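PDB 2B1Y: hypothetical protein Atu1913 from Agrobacterium tumefaciens str., which is of unknown function but forms a two-chain assembly in which a beta strand of each copy is inserted into the beta structure of the other. Local coordinates for the interface of chains A and B. Sequence-based numbering; all coordinates share one arbitrary frame. Chains: chain A/B, hypothetical protein Atu1913.

Contact 1: the interface of chains A and B. Residues chain A 65-71; chain B 14-19.
A:Thr68, B:Ala18 and B:Glu15 carry much of this antiparallel strand junction, where the start of strand 69-76 of chain A runs along the end of strand 8-16 of chain B. A:Thr68 stands at the point where regular pairing stops. Its hydroxyl OG1, placed beside its own backbone N (chi1 -57°), accepts a nearly straight hydrogen bond from the amide N of B:Ala18 at 2.8 Å, a side chain thus doing what a backbone carbonyl does within a sheet. The methyl CG2, anti to the backbone N, lies 3.7 Å from CA of B:Arg17. B:Ala18 turns its methyl CB against CA of A:Glu67 at 3.6 Å, and the next amide, B:Gly19 N, reaches the carbonyl O of A:Val65 at 2.8 Å, in the carbonyl plane. B:Glu15 bends at chi2 (-80°) so that its carboxylate folds over the face of the A:Met69–A:His70 peptide, OE2 lying 3.0 Å from A:His70 N, whose N-H is directed elsewhere. Between these side chains A:Met69 and B:Leu16 exchange paired backbone bonds, the one from B:Leu16 N to A:Met69 O being 3.0 Å long. Further along, A:Trp71 N donates to B:Lys14 O at 2.9 Å from above the carbonyl plane, while CA of B:Lys14 sits over the face of the A:His70 imidazole. Strand pairing joins the chains here, the A:Thr68 hydroxyl and then B:Gly19 N carrying the ladder past the last bridge; it would help hold the two copies together, if this pair is biological.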
ATOM      1  N   VAL A  65     -20.911   6.968   6.285  1.00 33.09           N
ATOM      2  CA  VAL A  65     -20.743   6.261   5.033  1.00 34.42           C
ATOM      3  C   VAL A  65     -21.192   7.257   3.941  1.00 33.67           C
ATOM      4  O   VAL A  65     -22.252   7.848   4.077  1.00 34.20           O
ATOM      5  CB  VAL A  65     -21.620   5.012   5.056  1.00 33.47           C
ATOM      6  CG1 VAL A  65     -21.764   4.438   3.691  1.00 37.29           C
ATOM      7  CG2 VAL A  65     -21.061   3.966   6.095  1.00 36.76           C
ATOM      8  N   PRO A  66     -20.366   7.494   2.909  1.00 34.25           N
ATOM      9  CA  PRO A  66     -20.696   8.517   1.881  1.00 34.56           C
ATOM     10  C   PRO A  66     -21.690   8.145   0.752  1.00 36.47           C
ATOM     11  O   PRO A  66     -22.277   9.047   0.127  1.00 35.97           O
ATOM     12  CB  PRO A  66     -19.339   8.808   1.251  1.00 35.09           C
ATOM     13  CG  PRO A  66     -18.630   7.448   1.323  1.00 34.33           C
ATOM     14  CD  PRO A  66     -19.030   6.900   2.683  1.00 33.96           C
ATOM     15  N   GLU A  67     -21.849   6.849   0.495  1.00 36.34           N
ATOM     16  CA  GLU A  67     -22.645   6.293  -0.629  1.00 37.93           C
ATOM     17  C   GLU A  67     -23.180   4.947  -0.177  1.00 37.30           C
ATOM     18  O   GLU A  67     -22.582   4.332   0.691  1.00 35.49           O
ATOM     19  CB  GLU A  67     -21.759   6.033  -1.858  1.00 38.24           C
ATOM     20  CG  GLU A  67     -21.304   7.275  -2.589  1.00 43.25           C
ATOM     21  CD  GLU A  67     -22.474   8.122  -3.022  1.00 48.69           C
ATOM     22  OE1 GLU A  67     -23.498   7.537  -3.441  1.00 52.55           O
ATOM     23  OE2 GLU A  67     -22.374   9.366  -2.930  1.00 52.37           O
ATOM     24  N   THR A  68     -24.288   4.494  -0.772  1.00 37.25           N
ATOM     25  CA  THR A  68     -24.875   3.202  -0.444  1.00 38.14           C
ATOM     26  C   THR A  68     -24.183   2.101  -1.214  1.00 38.63           C
ATOM     27  O   THR A  68     -24.138   2.109  -2.438  1.00 37.13           O
ATOM     28  CB  THR A  68     -26.383   3.152  -0.746  1.00 38.59           C
ATOM     29  OG1 THR A  68     -27.035   4.196  -0.019  1.00 39.69           O
ATOM     30  CG2 THR A  68     -26.985   1.797  -0.342  1.00 40.26           C
HETATM   31  N   MSE A  69     -23.613   1.163  -0.465  1.00 38.84           N
HETATM   32  CA  MSE A  69     -22.870   0.031  -1.018  1.00 40.47           C
HETATM   33  C   MSE A  69     -22.352  -0.855   0.100  1.00 36.82           C
HETATM   34  O   MSE A  69     -22.704  -0.632   1.217  1.00 36.35           O
HETATM   35  CB  MSE A  69     -21.731   0.494  -1.872  1.00 40.68           C
HETATM   36  CG  MSE A  69     -20.889   1.545  -1.260  1.00 41.88           C
HETATM   37 SE   MSE A  69     -19.921   2.251  -2.721  0.60 49.41          SE
HETATM   38  CE  MSE A  69     -20.983   1.648  -4.000  1.00 31.51           C
ATOM     39  N   HIS A  70     -21.614  -1.903  -0.244  1.00 35.78           N
ATOM     40  CA  HIS A  70     -21.069  -2.880   0.706  1.00 34.14           C
ATOM     41  C   HIS A  70     -19.800  -2.250   1.264  1.00 32.28           C
ATOM     42  O   HIS A  70     -18.894  -1.891   0.517  1.00 33.17           O
ATOM     43  CB  HIS A  70     -20.700  -4.145  -0.059  1.00 34.19           C
ATOM     44  CG  HIS A  70     -20.364  -5.338   0.784  1.00 37.24           C
ATOM     45  ND1 HIS A  70     -20.653  -6.623   0.365  1.00 39.90           N
ATOM     46  CD2 HIS A  70     -19.729  -5.469   1.973  1.00 38.32           C
ATOM     47  CE1 HIS A  70     -20.233  -7.491   1.272  1.00 39.18           C
ATOM     48  NE2 HIS A  70     -19.668  -6.818   2.256  1.00 36.09           N
ATOM     49  N   TRP A  71     -19.742  -2.140   2.587  1.00 31.48           N
ATOM     50  CA  TRP A  71     -18.653  -1.435   3.291  1.00 28.50           C
ATOM     51  C   TRP A  71     -17.862  -2.392   4.175  1.00 28.36           C
ATOM     52  O   TRP A  71     -18.395  -3.386   4.662  1.00 26.40           O
ATOM     53  CB  TRP A  71     -19.199  -0.247   4.111  1.00 29.29           C
ATOM     54  CG  TRP A  71     -19.613   0.894   3.214  1.00 30.31           C
ATOM     55  CD1 TRP A  71     -20.884   1.191   2.807  1.00 30.55           C
ATOM     56  CD2 TRP A  71     -18.745   1.837   2.565  1.00 30.56           C
ATOM     57  NE1 TRP A  71     -20.866   2.281   1.974  1.00 32.52           N
ATOM     58  CE2 TRP A  71     -19.570   2.706   1.810  1.00 30.20           C
ATOM     59  CE3 TRP A  71     -17.360   2.066   2.595  1.00 30.39           C
ATOM     60  CZ2 TRP A  71     -19.060   3.768   1.056  1.00 30.73           C
ATOM     61  CZ3 TRP A  71     -16.841   3.111   1.831  1.00 30.44           C
ATOM     62  CH2 TRP A  71     -17.696   3.952   1.067  1.00 31.81           C
TER
ATOM     63  N   LYS B  14     -21.307  -5.253   5.529  1.00 33.33           N
ATOM     64  CA  LYS B  14     -22.279  -5.539   4.465  1.00 34.36           C
ATOM     65  C   LYS B  14     -22.823  -4.255   3.859  1.00 35.22           C
ATOM     66  O   LYS B  14     -22.152  -3.244   3.872  1.00 35.50           O
ATOM     67  CB  LYS B  14     -23.429  -6.419   4.984  1.00 36.29           C
ATOM     68  CG  LYS B  14     -23.008  -7.646   5.767  1.00 35.86           C
ATOM     69  CD  LYS B  14     -22.099  -8.537   4.950  1.00 41.84           C
ATOM     70  CE  LYS B  14     -22.069  -9.945   5.512  1.00 42.75           C
ATOM     71  NZ  LYS B  14     -21.303 -10.862   4.616  1.00 46.76           N
ATOM     72  N   GLU B  15     -24.058  -4.296   3.366  1.00 35.88           N
ATOM     73  CA  GLU B  15     -24.651  -3.152   2.667  1.00 37.19           C
ATOM     74  C   GLU B  15     -25.110  -2.112   3.647  1.00 36.48           C
ATOM     75  O   GLU B  15     -25.889  -2.419   4.532  1.00 37.87           O
ATOM     76  CB  GLU B  15     -25.833  -3.624   1.813  1.00 37.37           C
ATOM     77  CG  GLU B  15     -25.405  -3.939   0.433  1.00 42.60           C
ATOM     78  CD  GLU B  15     -25.256  -2.689  -0.396  1.00 47.45           C
ATOM     79  OE1 GLU B  15     -26.043  -1.731  -0.198  1.00 51.96           O
ATOM     80  OE2 GLU B  15     -24.361  -2.670  -1.248  1.00 51.72           O
ATOM     81  N   LEU B  16     -24.620  -0.880   3.508  1.00 35.92           N
ATOM     82  CA  LEU B  16     -25.092   0.224   4.329  1.00 35.21           C
ATOM     83  C   LEU B  16     -25.536   1.386   3.447  1.00 35.64           C
ATOM     84  O   LEU B  16     -24.881   1.673   2.452  1.00 34.99           O
ATOM     85  CB  LEU B  16     -23.974   0.723   5.252  1.00 34.05           C
ATOM     86  CG  LEU B  16     -23.328  -0.303   6.194  1.00 33.32           C
ATOM     87  CD1 LEU B  16     -22.153   0.338   6.936  1.00 36.30           C
ATOM     88  CD2 LEU B  16     -24.344  -0.881   7.189  1.00 34.26           C
ATOM     89  N   ARG B  17     -26.614   2.054   3.847  0.50 36.14           N
ATOM     90  CA  ARG B  17     -27.133   3.202   3.116  0.50 37.56           C
ATOM     91  C   ARG B  17     -26.251   4.413   3.374  0.50 37.81           C
ATOM     92  O   ARG B  17     -25.723   4.575   4.481  0.50 38.16           O
ATOM     93  CB  ARG B  17     -28.574   3.510   3.551  0.50 37.77           C
ATOM     94  CG  ARG B  17     -29.434   4.091   2.427  0.50 39.61           C
ATOM     95  CD  ARG B  17     -30.669   4.815   2.946  0.50 41.03           C
ATOM     96  NE  ARG B  17     -31.320   5.575   1.877  0.50 42.91           N
ATOM     97  CZ  ARG B  17     -32.550   6.089   1.940  0.50 42.57           C
ATOM     98  NH1 ARG B  17     -33.294   5.941   3.024  0.50 44.57           N
ATOM     99  NH2 ARG B  17     -33.036   6.755   0.910  0.50 41.35           N
ATOM    100  N   ALA B  18     -26.077   5.255   2.358  1.00 38.07           N
ATOM    101  CA  ALA B  18     -25.368   6.519   2.535  1.00 38.59           C
ATOM    102  C   ALA B  18     -25.884   7.232   3.807  1.00 38.56           C
ATOM    103  O   ALA B  18     -27.095   7.255   4.081  1.00 38.92           O
ATOM    104  CB  ALA B  18     -25.544   7.401   1.288  1.00 37.84           C
ATOM    105  N   GLY B  19     -24.967   7.783   4.599  1.00 38.30           N
ATOM    106  CA  GLY B  19     -25.333   8.476   5.838  1.00 37.47           C
ATOM    107  C   GLY B  19     -25.331   7.633   7.112  1.00 36.92           C
ATOM    108  O   GLY B  19     -25.306   8.183   8.223  1.00 36.67           O
TER

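Contact 2: the interface of chains A and B. Residues chain A 10-14, 33-37, 40; chain B 70-72.
Backbone pairing comes first: strand 69-76 of chain B lies between strands 8-16 and 30-36 of chain A and bonds to both. B:His72 and A:Met35 exchange two hydrogen bonds, N of B:His72 meeting O of A:Met35 at 2.8 Å nearly along the C=O axis, and on the other flank A:Leu13 N donates to B:Trp71 O at 3.0 Å. Water 1 bridges A:Gly37 N, at the start of helix 37-46, to B:His70 O.

Imidazoles supply the polar side-chain contacts. NE2 of A:His10 and ND1 of B:His72 meet edge to edge at 2.8 Å, each in the plane of the other ring; one must donate and the other accept, though which is not seen. B:His70 NE2 donates to the syn lone pair of A:Asp12 OD1 at 2.7 Å, ring and carboxylate nearly coplanar (21° apart). That oxygen also takes A:Lys14 N from above the carboxylate plane, a second grip that would help restrain its rotation. The carboxylate may favour a protonated B:His70.

Apolar packing completes the site. CB of A:Phe40 lies over one face of the B:His72 ring, 4.0 Å from its centroid, while NE2 of A:His10 lies over the centre of the A:Phe40 ring, within the same chain. A:Leu34 crosses the B:Trp71 indole at about a right angle, CG 3.5 Å from CE3, and A:Thr36 CG2 touches its far rim. These contacts hold the strand between two of chain A and would tie the copies together, if the dimer is biological.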
ATOM      1  N   HIS A  10       7.874   2.296 -14.578  1.00 28.28           N
ATOM      2  CA  HIS A  10       8.008   0.850 -14.422  1.00 28.88           C
ATOM      3  C   HIS A  10       8.971   0.285 -15.458  1.00 28.73           C
ATOM      4  O   HIS A  10       8.694   0.385 -16.646  1.00 29.63           O
ATOM      5  CB  HIS A  10       6.609   0.198 -14.573  1.00 29.41           C
ATOM      6  CG  HIS A  10       6.639  -1.293 -14.745  1.00 29.36           C
ATOM      7  ND1 HIS A  10       5.796  -1.965 -15.617  1.00 29.71           N
ATOM      8  CD2 HIS A  10       7.436  -2.235 -14.187  1.00 30.40           C
ATOM      9  CE1 HIS A  10       6.062  -3.258 -15.568  1.00 28.77           C
ATOM     10  NE2 HIS A  10       7.051  -3.452 -14.710  1.00 29.76           N
ATOM     11  N   TYR A  11      10.093  -0.291 -15.021  1.00 28.15           N
ATOM     12  CA  TYR A  11      10.970  -1.089 -15.896  1.00 28.06           C
ATOM     13  C   TYR A  11      10.667  -2.579 -15.672  1.00 29.00           C
ATOM     14  O   TYR A  11      10.839  -3.096 -14.570  1.00 27.83           O
ATOM     15  CB  TYR A  11      12.479  -0.835 -15.625  1.00 29.22           C
ATOM     16  CG  TYR A  11      12.892   0.620 -15.687  1.00 27.34           C
ATOM     17  CD1 TYR A  11      13.429   1.148 -16.866  1.00 26.37           C
ATOM     18  CD2 TYR A  11      12.736   1.473 -14.581  1.00 29.14           C
ATOM     19  CE1 TYR A  11      13.806   2.495 -16.977  1.00 27.70           C
ATOM     20  CE2 TYR A  11      13.118   2.868 -14.682  1.00 30.19           C
ATOM     21  CZ  TYR A  11      13.648   3.341 -15.899  1.00 29.08           C
ATOM     22  OH  TYR A  11      14.008   4.656 -16.046  1.00 28.63           O
ATOM     23  N   ASP A  12      10.189  -3.248 -16.715  1.00 27.72           N
ATOM     24  CA  ASP A  12      10.087  -4.705 -16.690  1.00 29.12           C
ATOM     25  C   ASP A  12      11.448  -5.265 -17.080  1.00 28.57           C
ATOM     26  O   ASP A  12      11.814  -5.221 -18.252  1.00 29.96           O
ATOM     27  CB  ASP A  12       9.008  -5.144 -17.673  1.00 29.72           C
ATOM     28  CG  ASP A  12       8.753  -6.617 -17.631  1.00 31.72           C
ATOM     29  OD1 ASP A  12       9.534  -7.386 -16.989  1.00 36.15           O
ATOM     30  OD2 ASP A  12       7.751  -6.999 -18.259  1.00 37.87           O
ATOM     31  N   LEU A  13      12.210  -5.761 -16.106  1.00 28.27           N
ATOM     32  CA  LEU A  13      13.584  -6.219 -16.340  1.00 29.64           C
ATOM     33  C   LEU A  13      13.694  -7.673 -16.797  1.00 31.24           C
ATOM     34  O   LEU A  13      14.802  -8.153 -17.058  1.00 31.90           O
ATOM     35  CB  LEU A  13      14.442  -6.034 -15.075  1.00 30.43           C
ATOM     36  CG  LEU A  13      14.489  -4.597 -14.526  1.00 31.51           C
ATOM     37  CD1 LEU A  13      15.356  -4.566 -13.295  1.00 33.20           C
ATOM     38  CD2 LEU A  13      15.031  -3.635 -15.559  1.00 33.61           C
ATOM     39  N   LYS A  14      12.549  -8.336 -16.888  1.00 33.33           N
ATOM     40  CA  LYS A  14      12.422  -9.754 -17.249  1.00 34.36           C
ATOM     41  C   LYS A  14      13.226 -10.634 -16.305  1.00 35.22           C
ATOM     42  O   LYS A  14      13.442 -10.270 -15.168  1.00 35.50           O
ATOM     43  CB  LYS A  14      12.849  -9.997 -18.706  1.00 36.29           C
ATOM     44  CG  LYS A  14      12.244  -9.056 -19.728  1.00 35.86           C
ATOM     45  CD  LYS A  14      10.733  -9.100 -19.692  1.00 41.84           C
ATOM     46  CE  LYS A  14      10.142  -8.560 -20.981  1.00 42.75           C
ATOM     47  NZ  LYS A  14       8.661  -8.752 -21.012  1.00 46.76           N
ATOM     48  N   ARG A  33      12.083   0.747  -5.941  1.00 28.34           N
ATOM     49  CA  ARG A  33      11.585  -0.525  -5.399  1.00 28.91           C
ATOM     50  C   ARG A  33      11.820  -1.589  -6.455  1.00 29.18           C
ATOM     51  O   ARG A  33      11.299  -1.475  -7.568  1.00 30.55           O
ATOM     52  CB  ARG A  33      10.080  -0.442  -5.129  1.00 29.16           C
ATOM     53  CG  ARG A  33       9.581   0.842  -4.514  1.00 30.49           C
ATOM     54  CD  ARG A  33       8.116   0.684  -4.104  1.00 34.11           C
ATOM     55  NE  ARG A  33       7.435   1.965  -3.995  1.00 39.81           N
ATOM     56  CZ  ARG A  33       6.448   2.242  -3.151  1.00 42.50           C
ATOM     57  NH1 ARG A  33       5.898   3.456  -3.184  1.00 44.23           N
ATOM     58  NH2 ARG A  33       6.028   1.334  -2.267  1.00 40.62           N
ATOM     59  N   LEU A  34      12.569  -2.629  -6.098  1.00 27.95           N
ATOM     60  CA  LEU A  34      12.802  -3.765  -6.933  1.00 28.22           C
ATOM     61  C   LEU A  34      11.877  -4.884  -6.422  1.00 26.94           C
ATOM     62  O   LEU A  34      11.877  -5.165  -5.227  1.00 27.22           O
ATOM     63  CB  LEU A  34      14.268  -4.185  -6.772  1.00 28.46           C
ATOM     64  CG  LEU A  34      14.622  -5.506  -7.477  1.00 29.65           C
ATOM     65  CD1 LEU A  34      14.550  -5.363  -9.020  1.00 31.10           C
ATOM     66  CD2 LEU A  34      16.020  -6.005  -7.017  1.00 31.22           C
HETATM   67  N   MSE A  35      11.103  -5.510  -7.301  1.00 27.50           N
HETATM   68  CA  MSE A  35      10.116  -6.504  -6.865  1.00 27.12           C
HETATM   69  C   MSE A  35       9.886  -7.596  -7.881  1.00 28.57           C
HETATM   70  O   MSE A  35      10.179  -7.439  -9.069  1.00 28.45           O
HETATM   71  CB  MSE A  35       8.780  -5.792  -6.568  1.00 27.47           C
HETATM   72  CG  MSE A  35       8.248  -5.027  -7.802  1.00 25.55           C
HETATM   73 SE   MSE A  35       6.653  -3.975  -7.394  0.60 28.98          SE
HETATM   74  CE  MSE A  35       7.505  -2.449  -6.597  1.00 26.75           C
ATOM     75  N   THR A  36       9.325  -8.698  -7.394  1.00 28.17           N
ATOM     76  CA  THR A  36       9.019  -9.849  -8.216  1.00 28.11           C
ATOM     77  C   THR A  36       7.734  -9.532  -8.977  1.00 28.58           C
ATOM     78  O   THR A  36       7.025  -8.543  -8.666  1.00 27.91           O
ATOM     79  CB  THR A  36       8.813 -11.099  -7.336  1.00 26.35           C
ATOM     80  OG1 THR A  36       7.673 -10.887  -6.494  1.00 26.53           O
ATOM     81  CG2 THR A  36      10.034 -11.414  -6.498  1.00 29.43           C
ATOM     82  N   GLY A  37       7.388 -10.384  -9.944  1.00 29.56           N
ATOM     83  CA  GLY A  37       6.144 -10.212 -10.683  1.00 29.58           C
ATOM     84  C   GLY A  37       4.883 -10.234  -9.816  1.00 29.74           C
ATOM     85  O   GLY A  37       3.975  -9.451 -10.028  1.00 29.34           O
ATOM     86  N   PHE A  40       4.720  -6.965  -8.265  1.00 27.39           N
ATOM     87  CA  PHE A  40       4.269  -5.951  -9.219  1.00 28.15           C
ATOM     88  C   PHE A  40       2.728  -5.983  -9.376  1.00 28.62           C
ATOM     89  O   PHE A  40       2.075  -4.952  -9.504  1.00 27.54           O
ATOM     90  CB  PHE A  40       4.976  -6.062 -10.584  1.00 27.45           C
ATOM     91  CG  PHE A  40       4.510  -5.030 -11.574  1.00 29.24           C
ATOM     92  CD1 PHE A  40       4.721  -3.677 -11.323  1.00 30.04           C
ATOM     93  CD2 PHE A  40       3.800  -5.406 -12.711  1.00 31.47           C
ATOM     94  CE1 PHE A  40       4.260  -2.698 -12.209  1.00 31.00           C
ATOM     95  CE2 PHE A  40       3.331  -4.447 -13.615  1.00 33.52           C
ATOM     96  CZ  PHE A  40       3.573  -3.089 -13.366  1.00 32.86           C
TER
ATOM     97  N   HIS B  70      11.836 -13.268 -12.438  1.00 35.78           N
ATOM     98  CA  HIS B  70      11.393 -12.133 -13.255  1.00 34.14           C
ATOM     99  C   HIS B  70      11.292 -10.952 -12.299  1.00 32.28           C
ATOM    100  O   HIS B  70      10.580 -11.009 -11.300  1.00 33.17           O
ATOM    101  CB  HIS B  70      10.008 -12.445 -13.807  1.00 34.19           C
ATOM    102  CG  HIS B  70       9.506 -11.509 -14.865  1.00 37.24           C
ATOM    103  ND1 HIS B  70       8.685 -11.947 -15.887  1.00 39.90           N
ATOM    104  CD2 HIS B  70       9.647 -10.174 -15.049  1.00 38.32           C
ATOM    105  CE1 HIS B  70       8.362 -10.927 -16.667  1.00 39.18           C
ATOM    106  NE2 HIS B  70       8.932  -9.840 -16.181  1.00 36.09           N
ATOM    107  N   TRP B  71      11.998  -9.876 -12.631  1.00 31.48           N
ATOM    108  CA  TRP B  71      12.125  -8.694 -11.757  1.00 28.50           C
ATOM    109  C   TRP B  71      11.512  -7.460 -12.411  1.00 28.36           C
ATOM    110  O   TRP B  71      11.478  -7.346 -13.633  1.00 26.40           O
ATOM    111  CB  TRP B  71      13.599  -8.442 -11.374  1.00 29.29           C
ATOM    112  CG  TRP B  71      14.088  -9.465 -10.379  1.00 30.31           C
ATOM    113  CD1 TRP B  71      14.834 -10.578 -10.654  1.00 30.55           C
ATOM    114  CD2 TRP B  71      13.806  -9.500  -8.971  1.00 30.56           C
ATOM    115  NE1 TRP B  71      15.063 -11.284  -9.500  1.00 32.52           N
ATOM    116  CE2 TRP B  71      14.452 -10.647  -8.449  1.00 30.20           C
ATOM    117  CE3 TRP B  71      13.120  -8.645  -8.093  1.00 30.39           C
ATOM    118  CZ2 TRP B  71      14.405 -10.990  -7.093  1.00 30.73           C
ATOM    119  CZ3 TRP B  71      13.054  -8.988  -6.744  1.00 30.44           C
ATOM    120  CH2 TRP B  71      13.696 -10.159  -6.256  1.00 31.81           C
ATOM    121  N   HIS B  72      11.013  -6.543 -11.562  1.00 27.55           N
ATOM    122  CA  HIS B  72      10.425  -5.281 -12.011  1.00 27.17           C
ATOM    123  C   HIS B  72      11.029  -4.176 -11.156  1.00 25.93           C
ATOM    124  O   HIS B  72      11.208  -4.382  -9.990  1.00 25.38           O
ATOM    125  CB  HIS B  72       8.909  -5.305 -11.767  1.00 27.44           C
ATOM    126  CG  HIS B  72       8.192  -6.321 -12.602  1.00 30.02           C
ATOM    127  ND1 HIS B  72       7.649  -6.026 -13.832  1.00 29.63           N
ATOM    128  CD2 HIS B  72       8.012  -7.654 -12.419  1.00 29.89           C
ATOM    129  CE1 HIS B  72       7.100  -7.114 -14.342  1.00 28.93           C
ATOM    130  NE2 HIS B  72       7.332  -8.120 -13.520  1.00 29.45           N
TER
HETATM  131  O   HOH W   1       8.833 -12.750 -10.625  1.00 34.73           O

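Contact 1 and contact 2 have centres about 37 Å apart, at opposite ends of a two-fold symmetric assembly. Both use strands 8-16 and 69-76 with the chains exchanged: chain A gives strand 69-76 to contact 1 and strand 8-16 to contact 2. A:His70, A:Trp71 and B:Lys14 of contact 1 recur as B:His70, B:Trp71 and A:Lys14 in contact 2, contact 1 showing the end of the junction near A:Thr68 and contact 2 the flank that adds strand 30-36 and helix 37-46. Each chain completes the beta structure of its partner. Such reciprocal strand exchange is consistent with an intertwined dimer, although the crystal alone does not establish the state in solution.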